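Local coordinates for thioesterase superfamily (PDB 2OAF), which probably hydrolyses thioester bonds as a hot-dog-fold enzyme of the thioesterase superfamily, at residues P11-A16 against H93-R98. Numbering follows the deposited sequence.
With PO4 (phosphate ion), chain H.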
ATOM      1  N   PRO B  11     -15.031 -24.930  -6.915  1.00 51.66           N
ATOM      2  CA  PRO B  11     -14.646 -24.494  -8.270  1.00 49.87           C
ATOM      3  C   PRO B  11     -15.512 -23.332  -8.719  1.00 46.22           C
ATOM      4  O   PRO B  11     -16.653 -23.227  -8.290  1.00 41.45           O
ATOM      5  CB  PRO B  11     -14.892 -25.732  -9.127  1.00 50.74           C
ATOM      6  CG  PRO B  11     -15.875 -26.553  -8.344  1.00 51.43           C
ATOM      7  CD  PRO B  11     -15.593 -26.294  -6.910  1.00 50.75           C
ATOM      8  N   ARG B  12     -14.979 -22.464  -9.574  1.00 44.36           N
ATOM      9  CA  ARG B  12     -15.698 -21.255  -9.933  1.00 41.45           C
ATOM     10  C   ARG B  12     -16.788 -21.571 -10.922  1.00 42.52           C
ATOM     11  O   ARG B  12     -16.574 -22.345 -11.835  1.00 42.26           O
ATOM     12  CB  ARG B  12     -14.767 -20.180 -10.494  1.00 40.96           C
ATOM     13  CG  ARG B  12     -13.923 -20.561 -11.667  1.00 38.15           C
ATOM     14  CD  ARG B  12     -13.002 -19.399 -11.993  1.00 35.20           C
ATOM     15  NE  ARG B  12     -12.136 -19.716 -13.112  1.00 31.25           N
ATOM     16  CZ  ARG B  12     -10.872 -20.148 -13.030  1.00 34.79           C
ATOM     17  NH1 ARG B  12     -10.252 -20.281 -11.867  1.00 32.06           N
ATOM     18  NH2 ARG B  12     -10.196 -20.402 -14.157  1.00 33.91           N
ATOM     19  N   PRO B  13     -17.973 -20.990 -10.715  1.00 42.38           N
ATOM     20  CA  PRO B  13     -19.092 -21.185 -11.629  1.00 43.47           C
ATOM     21  C   PRO B  13     -18.932 -20.345 -12.887  1.00 45.19           C
ATOM     22  O   PRO B  13     -18.215 -19.331 -12.860  1.00 43.20           O
ATOM     23  CB  PRO B  13     -20.286 -20.687 -10.806  1.00 40.21           C
ATOM     24  CG  PRO B  13     -19.718 -19.615  -9.972  1.00 40.06           C
ATOM     25  CD  PRO B  13     -18.343 -20.097  -9.598  1.00 40.08           C
ATOM     26  N   ASP B  14     -19.603 -20.765 -13.962  1.00 45.81           N
ATOM     27  CA  ASP B  14     -19.705 -19.993 -15.202  1.00 48.12           C
ATOM     28  C   ASP B  14     -20.263 -18.602 -14.963  1.00 47.21           C
ATOM     29  O   ASP B  14     -19.984 -17.683 -15.709  1.00 47.38           O
ATOM     30  CB  ASP B  14     -20.679 -20.685 -16.161  1.00 48.80           C
ATOM     31  CG  ASP B  14     -20.153 -21.991 -16.708  1.00 55.67           C
ATOM     32  OD1 ASP B  14     -19.304 -22.631 -16.037  1.00 59.43           O
ATOM     33  OD2 ASP B  14     -20.614 -22.381 -17.817  1.00 67.53           O
ATOM     34  N   SER B  15     -21.100 -18.484 -13.936  1.00 47.12           N
ATOM     35  CA  SER B  15     -21.809 -17.251 -13.597  1.00 46.70           C
ATOM     36  C   SER B  15     -20.967 -16.216 -12.848  1.00 45.08           C
ATOM     37  O   SER B  15     -21.469 -15.145 -12.552  1.00 48.07           O
ATOM     38  CB  SER B  15     -23.031 -17.586 -12.714  1.00 45.60           C
ATOM     39  OG  SER B  15     -22.656 -17.947 -11.375  1.00 41.33           O
ATOM     40  N   ALA B  16     -19.722 -16.527 -12.504  1.00 40.97           N
ATOM     41  CA  ALA B  16     -18.959 -15.640 -11.631  1.00 38.38           C
ATOM     42  C   ALA B  16     -18.763 -14.296 -12.315  1.00 36.98           C
ATOM     43  O   ALA B  16     -18.480 -14.217 -13.527  1.00 33.03           O
ATOM     44  CB  ALA B  16     -17.591 -16.263 -11.221  1.00 36.52           C
ATOM     45  N   HIS B  93     -12.307 -13.641 -10.778  1.00 30.78           N
ATOM     46  CA  HIS B  93     -13.626 -14.285 -10.843  1.00 29.00           C
ATOM     47  C   HIS B  93     -14.161 -14.356  -9.418  1.00 30.25           C
ATOM     48  O   HIS B  93     -13.553 -14.998  -8.548  1.00 29.30           O
ATOM     49  CB  HIS B  93     -13.529 -15.707 -11.413  1.00 29.10           C
ATOM     50  CG  HIS B  93     -12.986 -15.779 -12.804  1.00 30.82           C
ATOM     51  ND1 HIS B  93     -13.737 -16.230 -13.871  1.00 32.20           N
ATOM     52  CD2 HIS B  93     -11.769 -15.458 -13.307  1.00 32.77           C
ATOM     53  CE1 HIS B  93     -12.999 -16.199 -14.966  1.00 34.62           C
ATOM     54  NE2 HIS B  93     -11.804 -15.726 -14.656  1.00 31.24           N
ATOM     55  N   THR B  94     -15.298 -13.718  -9.175  1.00 29.12           N
ATOM     56  CA  THR B  94     -15.731 -13.413  -7.816  1.00 30.19           C
ATOM     57  C   THR B  94     -17.181 -13.812  -7.627  1.00 30.61           C
ATOM     58  O   THR B  94     -18.047 -13.480  -8.454  1.00 28.00           O
ATOM     59  CB  THR B  94     -15.586 -11.899  -7.557  1.00 28.76           C
ATOM     60  OG1 THR B  94     -14.252 -11.534  -7.880  1.00 35.72           O
ATOM     61  CG2 THR B  94     -15.875 -11.533  -6.092  1.00 31.67           C
ATOM     62  N   TRP B  95     -17.461 -14.512  -6.539  1.00 28.58           N
ATOM     63  CA  TRP B  95     -18.837 -14.876  -6.251  1.00 29.03           C
ATOM     64  C   TRP B  95     -19.031 -15.230  -4.787  1.00 28.51           C
ATOM     65  O   TRP B  95     -18.084 -15.629  -4.128  1.00 29.59           O
ATOM     66  CB  TRP B  95     -19.268 -16.069  -7.129  1.00 28.73           C
ATOM     67  CG  TRP B  95     -18.629 -17.360  -6.762  1.00 27.81           C
ATOM     68  CD1 TRP B  95     -19.192 -18.358  -6.041  1.00 30.26           C
ATOM     69  CD2 TRP B  95     -17.290 -17.797  -7.082  1.00 27.43           C
ATOM     70  NE1 TRP B  95     -18.304 -19.398  -5.903  1.00 29.64           N
ATOM     71  CE2 TRP B  95     -17.128 -19.081  -6.520  1.00 31.96           C
ATOM     72  CE3 TRP B  95     -16.214 -17.220  -7.765  1.00 29.87           C
ATOM     73  CZ2 TRP B  95     -15.945 -19.816  -6.635  1.00 28.70           C
ATOM     74  CZ3 TRP B  95     -15.030 -17.959  -7.894  1.00 30.78           C
ATOM     75  CH2 TRP B  95     -14.908 -19.239  -7.313  1.00 34.30           C
ATOM     76  N   PRO B  96     -20.279 -15.117  -4.297  1.00 28.93           N
ATOM     77  CA  PRO B  96     -20.599 -15.571  -2.952  1.00 28.47           C
ATOM     78  C   PRO B  96     -20.809 -17.067  -2.943  1.00 30.07           C
ATOM     79  O   PRO B  96     -21.635 -17.585  -3.700  1.00 30.44           O
ATOM     80  CB  PRO B  96     -21.913 -14.873  -2.647  1.00 28.87           C
ATOM     81  CG  PRO B  96     -22.548 -14.682  -3.995  1.00 27.24           C
ATOM     82  CD  PRO B  96     -21.448 -14.517  -4.972  1.00 28.44           C
ATOM     83  N   THR B  97     -20.078 -17.744  -2.075  1.00 27.37           N
ATOM     84  CA  THR B  97     -20.141 -19.177  -1.969  1.00 28.92           C
ATOM     85  C   THR B  97     -21.140 -19.604  -0.885  1.00 30.69           C
ATOM     86  O   THR B  97     -21.668 -20.718  -0.917  1.00 29.51           O
ATOM     87  CB  THR B  97     -18.711 -19.781  -1.771  1.00 29.00           C
ATOM     88  OG1 THR B  97     -18.739 -21.189  -2.038  1.00 35.95           O
ATOM     89  CG2 THR B  97     -18.125 -19.505  -0.371  1.00 29.78           C
ATOM     90  N   ARG B  98     -21.434 -18.693   0.041  1.00 30.43           N
ATOM     91  CA  ARG B  98     -22.244 -19.004   1.183  1.00 30.62           C
ATOM     92  C   ARG B  98     -22.768 -17.745   1.865  1.00 29.35           C
ATOM     93  O   ARG B  98     -22.047 -16.764   1.973  1.00 27.46           O
ATOM     94  CB  ARG B  98     -21.348 -19.795   2.146  1.00 34.65           C
ATOM     95  CG  ARG B  98     -21.820 -19.787   3.549  1.00 42.08           C
ATOM     96  CD  ARG B  98     -21.044 -20.724   4.452  1.00 41.38           C
ATOM     97  NE  ARG B  98     -21.976 -21.190   5.473  1.00 44.53           N
ATOM     98  CZ  ARG B  98     -22.466 -20.416   6.444  1.00 47.02           C
ATOM     99  NH1 ARG B  98     -22.074 -19.136   6.576  1.00 44.11           N
ATOM    100  NH2 ARG B  98     -23.328 -20.931   7.303  1.00 38.14           N
TER
HETATM  101  P   PO4 H 144     -23.279 -17.884  10.167  1.00 68.00           P
HETATM  102  O1  PO4 H 144     -23.598 -19.347   9.894  1.00 63.52           O
HETATM  103  O2  PO4 H 144     -23.310 -17.126   8.866  1.00 48.43           O
HETATM  104  O3  PO4 H 144     -24.339 -17.367  11.131  1.00 65.10           O
HETATM  105  O4  PO4 H 144     -21.880 -17.742  10.744  1.00 56.69           O
HETATM  106  O   HOH W   1     -16.001 -17.845 -13.838  1.00 42.29           O
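Pro13 sets CD over one face of the Trp95 indole, 3.6 Å from the centroid of the five-membered ring and 16° off its normal, a close CH-pi contact. Round the six-membered ring, Arg12 CB comes obliquely to CH2 of Trp95 at 3.3 Å, and Ala16 CB reaches Trp95 CE3 at 3.8 Å. Trp95 NE1 is hydrogen-bonded to Gln10 OE1, from the residue just before Pro11.

In this hot-dog fold, strand 90-99 belongs to the curved antiparallel sheet. Thr94 and Pro96 touch helix 39-54, while the CB atoms of His93 and Trp95 are directed toward the N-terminal segment 11-16, which then leads into strand 17-21, paired with 90-99.

Beyond CB, the Arg12 chain runs extended (chi2 -176°), which carries CD over the His93 ring, 4.0 Å from its centroid; the guanidinium is tilted 38° to the imidazole. Arg12 NH1 forms a salt bridge with Asp109 on strand 103-112. A water bridges Pro13 O and His93 ND1, 2.8 Å from each, while a type I turn from Pro13 to Ala16 folds the loop back, closed by the hydrogen bond from Ala16 N to Pro13 O, the oxygen that also accepts from the water.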